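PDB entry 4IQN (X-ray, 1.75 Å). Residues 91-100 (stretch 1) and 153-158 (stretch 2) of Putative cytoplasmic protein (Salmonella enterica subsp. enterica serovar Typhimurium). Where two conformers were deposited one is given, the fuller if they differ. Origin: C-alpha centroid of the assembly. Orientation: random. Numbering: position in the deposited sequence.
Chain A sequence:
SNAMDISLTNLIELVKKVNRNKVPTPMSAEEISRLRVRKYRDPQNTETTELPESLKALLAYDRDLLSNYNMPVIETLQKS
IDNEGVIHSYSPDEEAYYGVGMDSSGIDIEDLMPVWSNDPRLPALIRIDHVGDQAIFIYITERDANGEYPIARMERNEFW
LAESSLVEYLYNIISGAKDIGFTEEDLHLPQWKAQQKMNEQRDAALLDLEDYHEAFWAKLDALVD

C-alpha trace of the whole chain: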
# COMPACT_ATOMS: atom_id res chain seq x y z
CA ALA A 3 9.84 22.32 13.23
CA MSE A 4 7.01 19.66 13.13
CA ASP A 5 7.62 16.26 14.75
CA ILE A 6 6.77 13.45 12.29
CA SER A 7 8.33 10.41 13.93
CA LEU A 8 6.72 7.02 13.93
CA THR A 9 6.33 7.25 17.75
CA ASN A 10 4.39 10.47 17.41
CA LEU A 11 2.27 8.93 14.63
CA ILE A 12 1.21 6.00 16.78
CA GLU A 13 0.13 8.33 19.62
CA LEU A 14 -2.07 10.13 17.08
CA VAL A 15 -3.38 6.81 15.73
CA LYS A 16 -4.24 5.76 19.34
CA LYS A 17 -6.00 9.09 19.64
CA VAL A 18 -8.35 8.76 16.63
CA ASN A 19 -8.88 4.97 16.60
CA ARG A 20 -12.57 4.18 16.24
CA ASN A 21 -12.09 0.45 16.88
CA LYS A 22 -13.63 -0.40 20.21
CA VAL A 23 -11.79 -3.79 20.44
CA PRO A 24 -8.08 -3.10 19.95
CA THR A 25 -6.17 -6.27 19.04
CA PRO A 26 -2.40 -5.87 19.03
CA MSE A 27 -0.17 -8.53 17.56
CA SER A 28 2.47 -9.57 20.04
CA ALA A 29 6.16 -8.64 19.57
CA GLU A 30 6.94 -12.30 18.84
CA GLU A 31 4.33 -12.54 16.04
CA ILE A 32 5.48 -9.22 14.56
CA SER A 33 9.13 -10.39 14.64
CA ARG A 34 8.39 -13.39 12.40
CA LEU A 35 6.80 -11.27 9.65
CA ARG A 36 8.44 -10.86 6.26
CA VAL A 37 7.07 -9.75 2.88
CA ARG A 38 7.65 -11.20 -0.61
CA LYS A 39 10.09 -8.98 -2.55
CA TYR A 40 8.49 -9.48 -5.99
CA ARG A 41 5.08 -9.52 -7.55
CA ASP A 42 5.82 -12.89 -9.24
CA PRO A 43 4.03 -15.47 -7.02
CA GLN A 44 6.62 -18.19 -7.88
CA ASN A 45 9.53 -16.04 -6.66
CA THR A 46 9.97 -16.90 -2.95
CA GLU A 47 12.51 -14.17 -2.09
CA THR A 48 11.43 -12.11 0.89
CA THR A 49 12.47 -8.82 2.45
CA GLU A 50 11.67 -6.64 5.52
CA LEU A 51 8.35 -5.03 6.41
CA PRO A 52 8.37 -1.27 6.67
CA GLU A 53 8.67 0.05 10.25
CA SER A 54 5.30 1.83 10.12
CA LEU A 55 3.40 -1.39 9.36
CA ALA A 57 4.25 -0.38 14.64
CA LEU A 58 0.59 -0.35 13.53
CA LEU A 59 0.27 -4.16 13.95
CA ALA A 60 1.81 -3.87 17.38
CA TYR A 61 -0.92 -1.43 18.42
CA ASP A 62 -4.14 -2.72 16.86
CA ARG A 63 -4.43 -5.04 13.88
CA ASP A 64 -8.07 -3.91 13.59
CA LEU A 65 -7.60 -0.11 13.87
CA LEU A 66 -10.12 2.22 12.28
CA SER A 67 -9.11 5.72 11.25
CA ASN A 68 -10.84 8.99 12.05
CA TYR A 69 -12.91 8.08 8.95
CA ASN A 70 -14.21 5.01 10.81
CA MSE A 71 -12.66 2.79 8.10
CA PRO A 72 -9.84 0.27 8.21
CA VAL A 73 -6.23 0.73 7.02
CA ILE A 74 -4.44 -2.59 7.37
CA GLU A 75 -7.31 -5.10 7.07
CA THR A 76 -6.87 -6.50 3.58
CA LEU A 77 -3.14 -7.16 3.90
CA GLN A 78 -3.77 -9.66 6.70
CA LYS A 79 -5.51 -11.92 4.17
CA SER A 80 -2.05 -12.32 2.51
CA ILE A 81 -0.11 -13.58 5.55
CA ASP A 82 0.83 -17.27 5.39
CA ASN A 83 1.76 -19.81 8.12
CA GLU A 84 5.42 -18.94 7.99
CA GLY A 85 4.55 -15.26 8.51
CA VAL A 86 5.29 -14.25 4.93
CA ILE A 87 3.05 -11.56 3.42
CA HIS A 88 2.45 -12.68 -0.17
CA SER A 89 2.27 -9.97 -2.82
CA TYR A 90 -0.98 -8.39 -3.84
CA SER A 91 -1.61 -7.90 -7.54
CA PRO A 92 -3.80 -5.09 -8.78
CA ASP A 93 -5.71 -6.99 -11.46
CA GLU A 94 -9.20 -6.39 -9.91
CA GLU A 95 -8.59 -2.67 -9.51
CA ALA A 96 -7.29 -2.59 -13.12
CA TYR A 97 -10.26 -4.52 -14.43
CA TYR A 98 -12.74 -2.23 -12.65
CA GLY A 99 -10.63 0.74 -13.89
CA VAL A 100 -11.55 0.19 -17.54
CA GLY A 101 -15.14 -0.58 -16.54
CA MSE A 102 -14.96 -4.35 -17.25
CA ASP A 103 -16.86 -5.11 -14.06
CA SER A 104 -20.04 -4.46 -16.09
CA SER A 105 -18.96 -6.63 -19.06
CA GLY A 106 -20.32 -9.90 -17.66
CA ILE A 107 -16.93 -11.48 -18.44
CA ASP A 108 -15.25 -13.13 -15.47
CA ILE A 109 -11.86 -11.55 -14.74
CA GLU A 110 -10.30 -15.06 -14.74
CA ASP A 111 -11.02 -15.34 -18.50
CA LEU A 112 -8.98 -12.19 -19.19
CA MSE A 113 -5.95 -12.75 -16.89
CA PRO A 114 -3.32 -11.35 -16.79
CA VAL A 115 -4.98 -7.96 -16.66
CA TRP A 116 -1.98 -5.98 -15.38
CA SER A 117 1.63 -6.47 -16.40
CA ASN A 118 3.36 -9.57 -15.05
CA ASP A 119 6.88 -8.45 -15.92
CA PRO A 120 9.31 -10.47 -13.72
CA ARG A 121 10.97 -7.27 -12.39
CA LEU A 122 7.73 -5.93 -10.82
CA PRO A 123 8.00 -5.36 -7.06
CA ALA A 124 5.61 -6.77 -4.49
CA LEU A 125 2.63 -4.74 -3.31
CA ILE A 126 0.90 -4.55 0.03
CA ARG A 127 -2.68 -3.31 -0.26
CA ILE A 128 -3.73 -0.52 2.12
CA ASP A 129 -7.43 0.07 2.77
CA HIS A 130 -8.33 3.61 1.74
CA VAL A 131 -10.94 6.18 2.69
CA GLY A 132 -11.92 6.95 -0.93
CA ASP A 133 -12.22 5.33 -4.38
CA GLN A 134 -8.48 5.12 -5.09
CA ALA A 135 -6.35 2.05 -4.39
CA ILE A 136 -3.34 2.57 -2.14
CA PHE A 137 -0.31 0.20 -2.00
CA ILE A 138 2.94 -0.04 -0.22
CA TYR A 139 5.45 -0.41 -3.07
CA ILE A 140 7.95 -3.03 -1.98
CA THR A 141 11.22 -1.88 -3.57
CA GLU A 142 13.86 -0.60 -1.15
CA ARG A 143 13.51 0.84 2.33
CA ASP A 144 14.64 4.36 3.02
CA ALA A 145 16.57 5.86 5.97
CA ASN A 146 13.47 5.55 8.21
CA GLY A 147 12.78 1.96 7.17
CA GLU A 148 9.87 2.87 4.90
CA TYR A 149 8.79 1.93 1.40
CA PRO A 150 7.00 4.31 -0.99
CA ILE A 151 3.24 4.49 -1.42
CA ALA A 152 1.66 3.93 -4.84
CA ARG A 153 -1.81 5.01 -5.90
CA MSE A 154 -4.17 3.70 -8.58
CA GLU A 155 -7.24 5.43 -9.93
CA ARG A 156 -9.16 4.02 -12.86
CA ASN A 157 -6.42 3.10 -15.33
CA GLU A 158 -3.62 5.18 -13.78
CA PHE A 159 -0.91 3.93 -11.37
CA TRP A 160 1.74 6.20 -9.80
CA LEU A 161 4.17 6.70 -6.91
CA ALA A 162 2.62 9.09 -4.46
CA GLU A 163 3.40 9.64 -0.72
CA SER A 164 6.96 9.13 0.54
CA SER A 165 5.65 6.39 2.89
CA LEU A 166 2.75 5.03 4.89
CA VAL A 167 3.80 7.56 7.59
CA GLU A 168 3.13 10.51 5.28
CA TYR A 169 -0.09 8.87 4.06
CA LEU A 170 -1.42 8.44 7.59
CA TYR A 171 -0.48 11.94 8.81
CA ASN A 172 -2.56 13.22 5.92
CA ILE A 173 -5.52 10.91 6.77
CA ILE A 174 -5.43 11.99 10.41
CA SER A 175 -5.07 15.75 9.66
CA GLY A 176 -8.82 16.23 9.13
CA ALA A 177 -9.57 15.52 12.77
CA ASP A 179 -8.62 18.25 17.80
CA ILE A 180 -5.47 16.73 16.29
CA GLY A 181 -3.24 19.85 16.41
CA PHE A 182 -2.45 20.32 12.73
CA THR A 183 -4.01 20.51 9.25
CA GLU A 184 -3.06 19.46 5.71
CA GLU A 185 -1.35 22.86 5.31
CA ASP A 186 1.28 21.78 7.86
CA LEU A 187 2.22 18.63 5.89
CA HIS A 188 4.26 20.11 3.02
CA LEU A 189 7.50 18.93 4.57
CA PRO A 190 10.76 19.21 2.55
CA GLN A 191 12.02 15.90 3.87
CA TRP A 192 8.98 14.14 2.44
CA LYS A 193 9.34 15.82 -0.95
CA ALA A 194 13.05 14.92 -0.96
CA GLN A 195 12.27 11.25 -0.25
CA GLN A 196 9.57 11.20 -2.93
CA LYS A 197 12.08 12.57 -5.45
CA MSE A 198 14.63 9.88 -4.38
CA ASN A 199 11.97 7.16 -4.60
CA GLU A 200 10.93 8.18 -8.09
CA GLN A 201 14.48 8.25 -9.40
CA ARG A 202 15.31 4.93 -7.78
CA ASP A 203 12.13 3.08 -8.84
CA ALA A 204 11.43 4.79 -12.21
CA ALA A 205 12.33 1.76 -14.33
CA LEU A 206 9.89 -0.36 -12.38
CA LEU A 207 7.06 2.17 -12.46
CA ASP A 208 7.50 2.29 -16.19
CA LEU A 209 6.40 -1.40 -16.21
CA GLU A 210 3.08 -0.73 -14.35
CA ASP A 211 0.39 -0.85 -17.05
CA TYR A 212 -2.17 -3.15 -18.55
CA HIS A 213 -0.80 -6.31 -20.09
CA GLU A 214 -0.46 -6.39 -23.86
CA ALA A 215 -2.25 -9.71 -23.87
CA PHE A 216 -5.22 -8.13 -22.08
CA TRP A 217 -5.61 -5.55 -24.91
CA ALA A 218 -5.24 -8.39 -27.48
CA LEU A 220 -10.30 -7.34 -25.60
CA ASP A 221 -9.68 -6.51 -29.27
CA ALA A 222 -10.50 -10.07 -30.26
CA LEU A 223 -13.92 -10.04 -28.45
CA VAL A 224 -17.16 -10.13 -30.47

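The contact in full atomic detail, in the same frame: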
# COMPACT_ATOMS: atom_id res chain seq x y z
N SER A 91 -1.72 -8.25 -6.13
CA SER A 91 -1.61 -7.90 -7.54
C SER A 91 -2.85 -7.10 -7.87
O SER A 91 -3.93 -7.50 -7.50
CB SER A 91 -1.51 -9.15 -8.42
OG SER A 91 -1.43 -8.79 -9.81
N PRO A 92 -2.70 -5.97 -8.59
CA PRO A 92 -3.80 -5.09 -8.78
C PRO A 92 -4.73 -5.41 -9.96
O PRO A 92 -5.33 -4.52 -10.53
CB PRO A 92 -3.09 -3.77 -9.05
CG PRO A 92 -1.93 -4.19 -9.90
CD PRO A 92 -1.49 -5.50 -9.30
N ASP A 93 -4.91 -6.66 -10.30
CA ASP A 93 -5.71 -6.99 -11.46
C ASP A 93 -7.20 -6.57 -11.31
O ASP A 93 -7.79 -6.09 -12.28
CB ASP A 93 -5.55 -8.45 -11.83
CG ASP A 93 -4.11 -8.79 -12.13
OD1 ASP A 93 -3.47 -9.07 -11.10
OD2 ASP A 93 -3.62 -8.75 -13.34
N GLU A 94 -7.77 -6.72 -10.11
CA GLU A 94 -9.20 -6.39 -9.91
C GLU A 94 -9.43 -4.90 -10.05
O GLU A 94 -10.37 -4.45 -10.74
CB GLU A 94 -9.75 -6.91 -8.58
CG GLU A 94 -10.06 -8.42 -8.61
CD GLU A 94 -10.54 -9.03 -7.28
OE1 GLU A 94 -10.57 -8.31 -6.24
OE2 GLU A 94 -10.88 -10.24 -7.27
N GLU A 95 -8.55 -4.13 -9.42
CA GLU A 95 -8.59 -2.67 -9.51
C GLU A 95 -8.43 -2.24 -10.96
O GLU A 95 -9.14 -1.37 -11.43
CB GLU A 95 -7.49 -2.05 -8.64
CG GLU A 95 -7.73 -2.20 -7.14
CD GLU A 95 -7.26 -3.54 -6.50
OE1 GLU A 95 -6.82 -4.47 -7.23
OE2 GLU A 95 -7.34 -3.62 -5.23
N ALA A 96 -7.51 -2.88 -11.68
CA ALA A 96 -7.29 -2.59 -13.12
C ALA A 96 -8.49 -2.91 -14.00
O ALA A 96 -8.84 -2.16 -14.91
CB ALA A 96 -6.06 -3.35 -13.63
N TYR A 97 -9.09 -4.06 -13.73
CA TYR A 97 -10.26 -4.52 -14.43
C TYR A 97 -11.45 -3.57 -14.23
O TYR A 97 -12.10 -3.13 -15.20
CB TYR A 97 -10.60 -5.89 -13.91
CG TYR A 97 -11.45 -6.72 -14.81
CD1 TYR A 97 -10.99 -7.09 -16.07
CD2 TYR A 97 -12.67 -7.17 -14.40
CE1 TYR A 97 -11.74 -7.90 -16.89
CE2 TYR A 97 -13.45 -7.98 -15.22
CZ TYR A 97 -12.98 -8.34 -16.48
OH TYR A 97 -13.70 -9.14 -17.34
N TYR A 98 -11.70 -3.23 -12.97
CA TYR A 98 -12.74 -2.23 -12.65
C TYR A 98 -12.38 -0.86 -13.28
O TYR A 98 -13.28 -0.09 -13.67
CB TYR A 98 -12.95 -2.14 -11.11
CG TYR A 98 -13.52 -0.83 -10.69
CD1 TYR A 98 -14.91 -0.60 -10.74
CD2 TYR A 98 -12.69 0.23 -10.30
CE1 TYR A 98 -15.45 0.62 -10.39
CE2 TYR A 98 -13.23 1.46 -9.94
CZ TYR A 98 -14.61 1.65 -9.99
OH TYR A 98 -15.12 2.84 -9.64
N GLY A 99 -11.10 -0.56 -13.39
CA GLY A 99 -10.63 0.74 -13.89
C GLY A 99 -11.02 1.04 -15.33
O GLY A 99 -11.21 2.20 -15.69
N VAL A 100 -11.11 0.01 -16.16
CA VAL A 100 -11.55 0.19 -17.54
C VAL A 100 -13.01 -0.21 -17.71
O VAL A 100 -13.47 -0.42 -18.83
CB VAL A 100 -10.64 -0.50 -18.57
CG1 VAL A 100 -9.33 0.25 -18.69
CG2 VAL A 100 -10.39 -1.97 -18.19
N ARG A 153 -0.39 4.81 -5.75
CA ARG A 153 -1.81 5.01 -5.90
C ARG A 153 -2.29 4.53 -7.26
O ARG A 153 -1.54 4.59 -8.25
CB ARG A 153 -2.19 6.51 -5.71
CG ARG A 153 -2.11 6.97 -4.29
CD ARG A 153 -2.37 8.45 -4.17
NE ARG A 153 -2.44 8.90 -2.80
CZ ARG A 153 -3.57 9.09 -2.10
NH1 ARG A 153 -4.76 8.92 -2.64
NH2 ARG A 153 -3.50 9.51 -0.86
N MSE A 154 -3.54 4.07 -7.32
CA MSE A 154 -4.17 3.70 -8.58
C MSE A 154 -5.58 4.24 -8.63
O MSE A 154 -6.38 4.06 -7.73
CB MSE A 154 -4.09 2.20 -8.82
CG MSE A 154 -4.85 1.76 -10.05
SE MSE A 154 -4.53 -0.13 -10.25
CE MSE A 154 -4.76 -0.21 -12.19
N GLU A 155 -5.89 4.91 -9.71
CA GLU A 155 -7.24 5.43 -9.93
C GLU A 155 -7.60 5.16 -11.36
O GLU A 155 -6.85 5.50 -12.25
CB GLU A 155 -7.30 6.92 -9.69
CG GLU A 155 -8.74 7.41 -9.66
CD GLU A 155 -8.82 8.90 -9.65
OE1 GLU A 155 -8.43 9.54 -10.68
OE2 GLU A 155 -9.28 9.42 -8.61
N ARG A 156 -8.76 4.56 -11.56
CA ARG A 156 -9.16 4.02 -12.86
C ARG A 156 -7.97 3.30 -13.50
O ARG A 156 -7.47 2.33 -12.94
CB ARG A 156 -9.79 5.11 -13.72
CG ARG A 156 -11.11 5.61 -13.12
CD ARG A 156 -11.16 7.11 -13.15
NE ARG A 156 -11.05 7.60 -14.52
CZ ARG A 156 -10.79 8.87 -14.84
NH1 ARG A 156 -10.75 9.23 -16.13
NH2 ARG A 156 -10.58 9.80 -13.90
N ASN A 157 -7.52 3.75 -14.65
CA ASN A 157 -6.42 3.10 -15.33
C ASN A 157 -5.03 3.58 -15.00
O ASN A 157 -4.08 3.10 -15.60
CB ASN A 157 -6.59 3.32 -16.83
CG ASN A 157 -6.57 4.80 -17.18
OD1 ASN A 157 -7.36 5.57 -16.63
ND2 ASN A 157 -5.63 5.22 -18.06
N GLU A 158 -4.91 4.52 -14.06
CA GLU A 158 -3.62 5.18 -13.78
C GLU A 158 -2.98 4.60 -12.50
O GLU A 158 -3.67 4.30 -11.53
CB GLU A 158 -3.82 6.70 -13.59
CG GLU A 158 -4.37 7.47 -14.80
CD GLU A 158 -3.31 7.84 -15.81
OE1 GLU A 158 -2.10 7.67 -15.54
OE2 GLU A 158 -3.68 8.31 -16.90
O HOH W 1 -8.73 1.29 -10.77

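How does stretch 1 begin its approach to stretch 2? Ser 91 stays out of reach, but its OG donates a very short hydrogen bond, 2.4 Å, to OD1 of Asp 93, tying the residue two before the helix to its first residue. Pro 92 sits at the N-cap position, and its CA-to-CB bond points toward stretch 2. Its CB lies 4.1 Å from SE of Met 154, a selenomethionine, so the buried ring offers an apolar surface to that side chain. A proline fits well here: its nitrogen has no hydrogen to give, while its carbonyl still serves the helix, Pro 92 O accepting from Ala 96 N at 3.0 Å.

What does the first turn of the helix present to Met 154, and what polar link joins the two stretches, given that no direct hydrogen bond crosses between them? Asp 93 points away and Glu 94 is out of reach, so the next contact comes from Glu 95. Its CA-to-CB bond points toward stretch 2, and its CB comes within 3.9 Å of Met 154 SE, but chi1 near -70° (m) and chi2 near 84° (p) lead the carboxylate away from the contact. The aliphatic root of the glutamate therefore packs against the selenium, while the charged end avoids the apolar patch; OE2 finds a hydrogen bond just outside the stretches. The polar link is water 1, donating to Glu 95 O at 2.8 Å and to Arg 156 O at 2.7 Å. These two carbonyl oxygens, both acceptors, stand 4.3 Å apart and cannot bond each other, so a water with two hydrogens to give bridges them.

Where does the tip of the selenomethionine come to rest? It ends against Ala 96, one residue further along the helix. Met 154 CE is 3.6 Å from Ala 96 CA and 3.7 Å from Ala 96 CB. Met 154 leaves the strand toward the helix with all three chi angles in the t range, an extended shape that carries SE and CE across the gap, and it is buried along with Pro 92 and Ala 96. The small methyl of alanine, pointing sideways, lets the tip reach the helix backbone itself. Long, unbranched and apolar, Met 154 supplies the apolar side-chain contacts with Pro 92 and Ala 96, and also touches the CB of Glu 95.

How do the backbones meet near Gly 99? Tyr 97 points away, and Tyr 98 stays clear of close contact, leaving Gly 99 to face the turn. Its CA is 3.7 Å from CA of Arg 156 and also 3.7 Å from Arg 156 O. Glycine suits this place because an ideal CB would point toward stretch 2 and lie only 2.4 Å from Arg 156 O, a clash. The opposing backbone belongs to a type II' turn from Glu 155 to Glu 158, closed by Glu 158 N to Glu 155 O at 2.8 Å and Glu 155 N to Glu 158 O at 2.9 Å. The whole contact buries a modest 273 Å².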